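Local coordinates for protein BugD (Bordetella pertussis Tohama I, PDB 2F5X) that binds aspartic acid as a periplasmic solute receptor, probably for uptake by a transporter of the tripartite tricarboxylate type, at residues 36-41 with 261-266. Numbering follows the deposited sequence.
Sequences RSLAES and AGLADP
S41 meets the last turn of helix 249-263 through its hydroxyl, OG lying within hydrogen-bonding distance of G262 O (2.9 Å). OG sits between the backbone N and the carbonyl carbon (chi1 67°), a rotation that also brings it to 3.2 Å from L38 O, so that its one proton has two possible acceptors, one in each helix. G262 O, close to the C-terminal end of its helix, also accepts a weak bond from D265 N. S41 CA lies 4.5 Å from G262 CA: a beta carbon at 262 would fall too close to both S41 OG and L38 CD1, and its absence lets the helices approach here.

A water extends the polar side, donating to S41 O and to D265 OD1, each at 2.8 Å. The other carboxylate oxygen, OD2, lies 3.7 Å from S41 CB but is bonded to F268 N, making D265 the N-cap of helix 266-274. The contact thereby ties helix 30-46, which follows the first strand of this periplasmic binding protein fold, to the junction of two late helices, away from the aspartate pocket. E40 strengthens the link with a salt bridge to K267.

Apolar contact falls to L38 and L263, whose side chains cross obliquely, L38 CD1 touching L263 CD2 at 4.0 Å. L38 CD1 also rests against G262 C, while V108 of strand 102-117 packs against both leucines.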
ATOM      1  N   ARG A  36      -3.281 -11.960  -4.172  1.00 11.87           N
ATOM      2  CA  ARG A  36      -3.916 -13.253  -4.384  1.00 13.19           C
ATOM      3  C   ARG A  36      -4.856 -13.246  -5.587  1.00 13.53           C
ATOM      4  O   ARG A  36      -4.954 -14.242  -6.304  1.00 14.20           O
ATOM      5  CB  ARG A  36      -4.556 -13.772  -3.104  1.00 13.73           C
ATOM      6  CG  ARG A  36      -3.457 -14.255  -2.141  1.00 15.25           C
ATOM      7  CD  ARG A  36      -3.911 -14.701  -0.797  1.00 17.10           C
ATOM      8  NE  ARG A  36      -2.794 -14.774   0.145  1.00 16.59           N
ATOM      9  CZ  ARG A  36      -2.172 -15.895   0.494  1.00 17.73           C
ATOM     10  NH1 ARG A  36      -2.536 -17.069  -0.031  1.00 18.01           N
ATOM     11  NH2 ARG A  36      -1.176 -15.841   1.369  1.00 16.96           N
ATOM     12  N   SER A  37      -5.499 -12.111  -5.840  1.00 13.10           N
ATOM     13  CA  SER A  37      -6.331 -11.982  -7.032  1.00 13.53           C
ATOM     14  C   SER A  37      -5.475 -11.962  -8.299  1.00 12.86           C
ATOM     15  O   SER A  37      -5.813 -12.611  -9.289  1.00 12.33           O
ATOM     16  CB  SER A  37      -7.211 -10.738  -6.950  1.00 14.06           C
ATOM     17  OG  SER A  37      -8.180 -10.906  -5.925  1.00 17.44           O
ATOM     18  N   LEU A  38      -4.366 -11.227  -8.254  1.00 12.33           N
ATOM     19  CA  LEU A  38      -3.441 -11.155  -9.385  1.00 12.66           C
ATOM     20  C   LEU A  38      -2.758 -12.497  -9.665  1.00 13.16           C
ATOM     21  O   LEU A  38      -2.563 -12.884 -10.829  1.00 13.27           O
ATOM     22  CB  LEU A  38      -2.390 -10.064  -9.149  1.00 12.65           C
ATOM     23  CG  LEU A  38      -1.404  -9.825 -10.299  1.00 13.35           C
ATOM     24  CD1 LEU A  38      -2.132  -9.461 -11.594  1.00 14.39           C
ATOM     25  CD2 LEU A  38      -0.423  -8.748  -9.904  1.00 14.85           C
ATOM     26  N   ALA A  39      -2.392 -13.202  -8.600  1.00 13.09           N
ATOM     27  CA  ALA A  39      -1.792 -14.532  -8.738  1.00 13.98           C
ATOM     28  C   ALA A  39      -2.697 -15.443  -9.570  1.00 14.28           C
ATOM     29  O   ALA A  39      -2.229 -16.172 -10.451  1.00 14.08           O
ATOM     30  CB  ALA A  39      -1.524 -15.135  -7.349  1.00 14.02           C
ATOM     31  N   GLU A  40      -4.000 -15.362  -9.314  1.00 14.49           N
ATOM     32  CA  GLU A  40      -4.974 -16.160 -10.052  1.00 15.17           C
ATOM     33  C   GLU A  40      -5.090 -15.731 -11.512  1.00 14.85           C
ATOM     34  O   GLU A  40      -5.146 -16.582 -12.410  1.00 14.96           O
ATOM     35  CB  GLU A  40      -6.337 -16.085  -9.366  1.00 15.94           C
ATOM     36  CG  GLU A  40      -7.434 -16.861 -10.063  1.00 19.49           C
ATOM     37  CD  GLU A  40      -8.725 -16.916  -9.269  1.00 23.66           C
ATOM     38  OE1 GLU A  40      -8.715 -16.594  -8.057  1.00 26.84           O
ATOM     39  OE2 GLU A  40      -9.757 -17.288  -9.868  1.00 28.00           O
ATOM     40  N   SER A  41      -5.128 -14.421 -11.751  1.00 14.55           N
ATOM     41  CA  SER A  41      -5.345 -13.908 -13.105  1.00 14.99           C
ATOM     42  C   SER A  41      -4.144 -14.079 -14.021  1.00 15.04           C
ATOM     43  O   SER A  41      -4.305 -14.130 -15.245  1.00 15.13           O
ATOM     44  CB  SER A  41      -5.823 -12.444 -13.096  1.00 14.44           C
ATOM     45  OG  SER A  41      -4.825 -11.557 -12.627  1.00 15.62           O
ATOM     46  N   ALA A 261      -1.483  -9.528 -18.948  1.00 12.35           N
ATOM     47  CA  ALA A 261      -2.660 -10.371 -19.105  1.00 12.45           C
ATOM     48  C   ALA A 261      -3.450 -10.437 -17.800  1.00 12.37           C
ATOM     49  O   ALA A 261      -4.680 -10.387 -17.807  1.00 12.45           O
ATOM     50  CB  ALA A 261      -2.259 -11.756 -19.560  1.00 12.60           C
ATOM     51  N   GLY A 262      -2.735 -10.539 -16.682  1.00 12.23           N
ATOM     52  CA  GLY A 262      -3.366 -10.543 -15.368  1.00 12.53           C
ATOM     53  C   GLY A 262      -4.173  -9.283 -15.083  1.00 12.23           C
ATOM     54  O   GLY A 262      -5.248  -9.350 -14.486  1.00 12.64           O
ATOM     55  N   LEU A 263      -3.656  -8.129 -15.494  1.00 12.14           N
ATOM     56  CA  LEU A 263      -4.359  -6.875 -15.272  1.00 12.03           C
ATOM     57  C   LEU A 263      -5.550  -6.729 -16.197  1.00 12.42           C
ATOM     58  O   LEU A 263      -6.540  -6.115 -15.818  1.00 12.11           O
ATOM     59  CB  LEU A 263      -3.440  -5.663 -15.428  1.00 12.09           C
ATOM     60  CG  LEU A 263      -2.218  -5.534 -14.518  1.00 11.21           C
ATOM     61  CD1 LEU A 263      -1.607  -4.151 -14.715  1.00 10.80           C
ATOM     62  CD2 LEU A 263      -2.566  -5.775 -13.034  1.00 11.53           C
ATOM     63  N   ALA A 264      -5.447  -7.299 -17.397  1.00 12.18           N
ATOM     64  CA  ALA A 264      -6.501  -7.189 -18.403  1.00 12.37           C
ATOM     65  C   ALA A 264      -7.644  -8.174 -18.158  1.00 12.81           C
ATOM     66  O   ALA A 264      -8.627  -8.165 -18.887  1.00 13.00           O
ATOM     67  CB  ALA A 264      -5.915  -7.401 -19.816  1.00 12.29           C
ATOM     68  N   ASP A 265      -7.506  -9.007 -17.130  1.00 13.06           N
ATOM     69  CA  ASP A 265      -8.482 -10.048 -16.819  1.00 13.95           C
ATOM     70  C   ASP A 265      -9.733  -9.491 -16.126  1.00 14.19           C
ATOM     71  O   ASP A 265      -9.618  -8.741 -15.158  1.00 13.70           O
ATOM     72  CB  ASP A 265      -7.812 -11.091 -15.924  1.00 14.22           C
ATOM     73  CG  ASP A 265      -8.767 -12.144 -15.449  1.00 15.41           C
ATOM     74  OD1 ASP A 265      -9.036 -13.088 -16.223  1.00 17.63           O
ATOM     75  OD2 ASP A 265      -9.290 -12.106 -14.320  1.00 17.74           O
ATOM     76  N   PRO A 266     -10.924  -9.868 -16.598  1.00 14.45           N
ATOM     77  CA  PRO A 266     -12.180  -9.355 -16.025  1.00 14.67           C
ATOM     78  C   PRO A 266     -12.421  -9.678 -14.555  1.00 14.61           C
ATOM     79  O   PRO A 266     -12.926  -8.811 -13.834  1.00 14.55           O
ATOM     80  CB  PRO A 266     -13.269 -10.029 -16.874  1.00 14.88           C
ATOM     81  CG  PRO A 266     -12.594 -10.533 -18.076  1.00 15.65           C
ATOM     82  CD  PRO A 266     -11.164 -10.770 -17.743  1.00 14.83           C
TER
HETATM   83  O   HOH W   1      -6.876 -14.866 -16.227  1.00 36.51           O